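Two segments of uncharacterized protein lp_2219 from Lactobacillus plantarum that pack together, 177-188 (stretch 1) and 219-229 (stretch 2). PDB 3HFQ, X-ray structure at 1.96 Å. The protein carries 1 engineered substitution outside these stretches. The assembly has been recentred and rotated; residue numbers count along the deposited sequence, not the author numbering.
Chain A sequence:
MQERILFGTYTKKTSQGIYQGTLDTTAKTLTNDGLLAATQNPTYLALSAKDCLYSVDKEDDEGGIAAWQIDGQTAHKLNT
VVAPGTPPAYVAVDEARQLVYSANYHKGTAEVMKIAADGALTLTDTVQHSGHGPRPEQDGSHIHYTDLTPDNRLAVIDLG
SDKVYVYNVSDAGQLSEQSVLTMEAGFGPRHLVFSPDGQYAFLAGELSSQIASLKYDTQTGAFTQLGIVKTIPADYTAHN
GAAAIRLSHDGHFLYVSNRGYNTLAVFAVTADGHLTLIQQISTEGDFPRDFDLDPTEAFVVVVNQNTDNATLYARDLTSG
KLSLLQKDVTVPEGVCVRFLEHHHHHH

Stretch 1 177-188: EQSVLTMEAGFG
Stretch 2 (219-229) QTGAFTQLGIV

Two side chains of the strand 177-182 hold the loop that leads into the second strand, both through backbone carbonyls. Ser 179 (chi1 p) donates from OG to Gly 221 O at 2.7 Å, and Gln 178 (chi1 t, chi2 p) donates from NE2 to Thr 220 O at 3.0 Å, nearly straight at 164°. No backbone hydrogen bond joins the stretches, which run in the same general direction and diverge: CA-CA distances are 6.5 Å for Gln 178 and Gly 221, 5.7 Å for Ser 179 and Ala 222, 6.6 Å for Leu 181 and Phe 223, and 10.5 Å for Phe 187 and Ile 228. CA-to-CB points toward stretch 2 at Ser 179 and Leu 181, away at Val 180 and Thr 182. Gly 221 has positive phi (63/32), and a CB there would lie 2.9 Å from Gln 178 CG.

Further along, OE1 of the extended Gln 225 side chain (chi1 and chi2 t) accepts from two waters, about 84° apart as seen from it. One donates to Gln 225 OE1 and to Thr 182 O, each at 3.2 Å; the other donates to Gln 225 OE1 at 2.8 Å and accepts from Glu 184 N at 2.9 Å. Met 183, present as selenomethionine (m, m, p), brings its CE to 3.2 Å from Gln 225 OE1.

Apolar packing completes the contact. Leu 181 (t, p) sets CD2 3.9 Å from CB of Phe 223 (chi1 m). A type II turn from Glu 184, closed by Phe 187 N to Glu 184 O at 3.1 Å, ends at the residue making the looser pair: Phe 187 (chi1 t) CE2 lies 4.4 Å from Ile 228 (m, t) CD1.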

# COMPACT_ATOMS: atom_id res chain seq x y z
N GLU A 177 -22.17 -0.57 -4.34
CA GLU A 177 -21.85 0.80 -3.95
C GLU A 177 -22.66 1.41 -2.81
O GLU A 177 -23.86 1.19 -2.69
CB GLU A 177 -21.93 1.74 -5.17
CG GLU A 177 -23.34 2.14 -5.57
CD GLU A 177 -24.02 1.14 -6.49
OE1 GLU A 177 -23.54 -0.01 -6.58
OE2 GLU A 177 -25.04 1.51 -7.12
N GLN A 178 -21.96 2.18 -1.98
CA GLN A 178 -22.55 2.86 -0.82
C GLN A 178 -22.38 4.37 -0.98
O GLN A 178 -23.30 5.14 -0.71
CB GLN A 178 -21.85 2.39 0.46
CG GLN A 178 -22.30 3.09 1.75
CD GLN A 178 -23.76 2.84 2.08
OE1 GLN A 178 -24.33 1.81 1.73
NE2 GLN A 178 -24.38 3.80 2.77
N SER A 179 -21.20 4.79 -1.42
CA SER A 179 -20.93 6.21 -1.61
C SER A 179 -19.73 6.44 -2.52
O SER A 179 -18.96 5.52 -2.78
CB SER A 179 -20.65 6.87 -0.26
OG SER A 179 -19.43 6.38 0.30
N VAL A 180 -19.59 7.67 -2.98
CA VAL A 180 -18.47 8.02 -3.84
C VAL A 180 -18.06 9.46 -3.58
O VAL A 180 -18.86 10.38 -3.70
CB VAL A 180 -18.82 7.85 -5.34
CG1 VAL A 180 -20.04 8.68 -5.70
CG2 VAL A 180 -17.62 8.26 -6.20
N LEU A 181 -16.80 9.64 -3.19
CA LEU A 181 -16.25 10.96 -2.92
C LEU A 181 -15.47 11.40 -4.15
O LEU A 181 -14.61 10.67 -4.63
CB LEU A 181 -15.31 10.90 -1.71
CG LEU A 181 -14.53 12.18 -1.41
CD1 LEU A 181 -15.46 13.27 -0.88
CD2 LEU A 181 -13.44 11.87 -0.39
N THR A 182 -15.78 12.58 -4.65
CA THR A 182 -15.08 13.09 -5.82
C THR A 182 -14.09 14.15 -5.39
O THR A 182 -14.45 15.12 -4.72
CB THR A 182 -16.07 13.70 -6.84
OG1 THR A 182 -16.96 12.68 -7.31
CG2 THR A 182 -15.31 14.30 -8.02
N MSE A 183 -12.83 13.97 -5.78
CA MSE A 183 -11.79 14.91 -5.44
C MSE A 183 -11.59 15.95 -6.54
O MSE A 183 -12.02 15.74 -7.67
CB MSE A 183 -10.48 14.16 -5.18
CG MSE A 183 -10.65 13.02 -4.18
SE MSE A 183 -10.84 13.66 -2.37
CE MSE A 183 -12.48 14.66 -2.48
N GLU A 184 -10.94 17.06 -6.20
CA GLU A 184 -10.66 18.10 -7.18
C GLU A 184 -9.93 17.46 -8.36
O GLU A 184 -9.05 16.61 -8.17
CB GLU A 184 -9.79 19.20 -6.57
CG GLU A 184 -10.53 20.16 -5.63
CD GLU A 184 -11.38 21.18 -6.38
OE1 GLU A 184 -12.40 20.79 -6.98
OE2 GLU A 184 -11.03 22.38 -6.35
N ALA A 185 -10.28 17.88 -9.57
CA ALA A 185 -9.67 17.32 -10.78
C ALA A 185 -8.14 17.36 -10.75
O ALA A 185 -7.54 18.41 -10.51
CB ALA A 185 -10.19 18.07 -12.01
N GLY A 186 -7.52 16.21 -11.00
CA GLY A 186 -6.07 16.14 -11.01
C GLY A 186 -5.42 15.75 -9.68
O GLY A 186 -4.20 15.67 -9.58
N PHE A 187 -6.24 15.52 -8.67
CA PHE A 187 -5.73 15.14 -7.35
C PHE A 187 -4.98 13.82 -7.46
O PHE A 187 -3.91 13.66 -6.87
CB PHE A 187 -6.89 15.01 -6.35
CG PHE A 187 -6.45 14.69 -4.95
CD1 PHE A 187 -6.44 13.38 -4.49
CD2 PHE A 187 -6.05 15.71 -4.08
CE1 PHE A 187 -6.03 13.08 -3.18
CE2 PHE A 187 -5.63 15.42 -2.78
CZ PHE A 187 -5.63 14.11 -2.33
N GLY A 188 -5.54 12.88 -8.23
CA GLY A 188 -4.91 11.58 -8.41
C GLY A 188 -4.78 10.77 -7.13
O GLY A 188 -3.67 10.40 -6.76
N GLN A 219 -22.21 5.64 9.95
CA GLN A 219 -23.65 5.61 9.72
C GLN A 219 -24.01 5.80 8.25
O GLN A 219 -24.96 5.20 7.76
CB GLN A 219 -24.35 6.69 10.56
CG GLN A 219 -24.21 6.48 12.07
CD GLN A 219 -25.22 7.28 12.87
OE1 GLN A 219 -25.35 8.49 12.70
NE2 GLN A 219 -25.93 6.60 13.77
N THR A 220 -23.24 6.62 7.54
CA THR A 220 -23.50 6.86 6.12
C THR A 220 -22.52 6.13 5.22
O THR A 220 -22.75 5.99 4.02
CB THR A 220 -23.39 8.36 5.76
OG1 THR A 220 -22.05 8.81 5.99
CG2 THR A 220 -24.36 9.19 6.59
N GLY A 221 -21.42 5.64 5.79
CA GLY A 221 -20.43 4.96 4.99
C GLY A 221 -19.87 5.94 3.97
O GLY A 221 -19.49 5.55 2.87
N ALA A 222 -19.81 7.22 4.35
CA ALA A 222 -19.32 8.26 3.46
C ALA A 222 -18.28 9.18 4.10
O ALA A 222 -18.09 9.18 5.32
CB ALA A 222 -20.48 9.09 2.93
N PHE A 223 -17.63 9.97 3.25
CA PHE A 223 -16.58 10.90 3.67
C PHE A 223 -16.95 12.37 3.47
O PHE A 223 -17.87 12.70 2.71
CB PHE A 223 -15.31 10.67 2.84
CG PHE A 223 -14.66 9.34 3.05
CD1 PHE A 223 -13.86 9.10 4.16
CD2 PHE A 223 -14.78 8.34 2.08
CE1 PHE A 223 -13.19 7.89 4.31
CE2 PHE A 223 -14.11 7.13 2.22
CZ PHE A 223 -13.31 6.90 3.34
N THR A 224 -16.18 13.22 4.14
CA THR A 224 -16.30 14.67 4.04
C THR A 224 -14.85 15.15 4.03
O THR A 224 -14.09 14.83 4.95
CB THR A 224 -17.03 15.30 5.25
OG1 THR A 224 -18.40 14.87 5.26
CG2 THR A 224 -16.99 16.82 5.16
N GLN A 225 -14.45 15.88 3.00
CA GLN A 225 -13.08 16.38 2.92
C GLN A 225 -12.89 17.50 3.94
O GLN A 225 -13.69 18.43 3.99
CB GLN A 225 -12.77 16.90 1.52
CG GLN A 225 -11.33 17.38 1.36
CD GLN A 225 -11.05 17.94 -0.02
OE1 GLN A 225 -11.18 17.23 -1.02
NE2 GLN A 225 -10.67 19.21 -0.08
N LEU A 226 -11.84 17.40 4.76
CA LEU A 226 -11.57 18.41 5.78
C LEU A 226 -10.53 19.46 5.41
O LEU A 226 -10.74 20.66 5.63
CB LEU A 226 -11.14 17.72 7.08
CG LEU A 226 -12.21 17.29 8.08
CD1 LEU A 226 -13.56 17.10 7.41
CD2 LEU A 226 -11.74 16.02 8.76
N GLY A 227 -9.41 19.02 4.86
CA GLY A 227 -8.35 19.93 4.47
C GLY A 227 -7.33 19.23 3.61
O GLY A 227 -7.38 18.01 3.45
N ILE A 228 -6.39 19.99 3.05
CA ILE A 228 -5.35 19.43 2.19
C ILE A 228 -3.99 20.06 2.48
O ILE A 228 -3.90 21.27 2.72
CB ILE A 228 -5.69 19.65 0.70
CG1 ILE A 228 -7.00 18.93 0.34
CG2 ILE A 228 -4.56 19.14 -0.18
CD1 ILE A 228 -7.39 19.05 -1.12
N VAL A 229 -2.94 19.24 2.47
CA VAL A 229 -1.58 19.73 2.71
C VAL A 229 -0.67 19.17 1.62
O VAL A 229 -0.99 18.16 1.00
CB VAL A 229 -1.04 19.27 4.09
CG1 VAL A 229 -1.83 19.94 5.21
CG2 VAL A 229 -1.12 17.75 4.22
O HOH W 1 -13.95 17.40 -2.54
O HOH W 2 -10.08 17.75 -3.53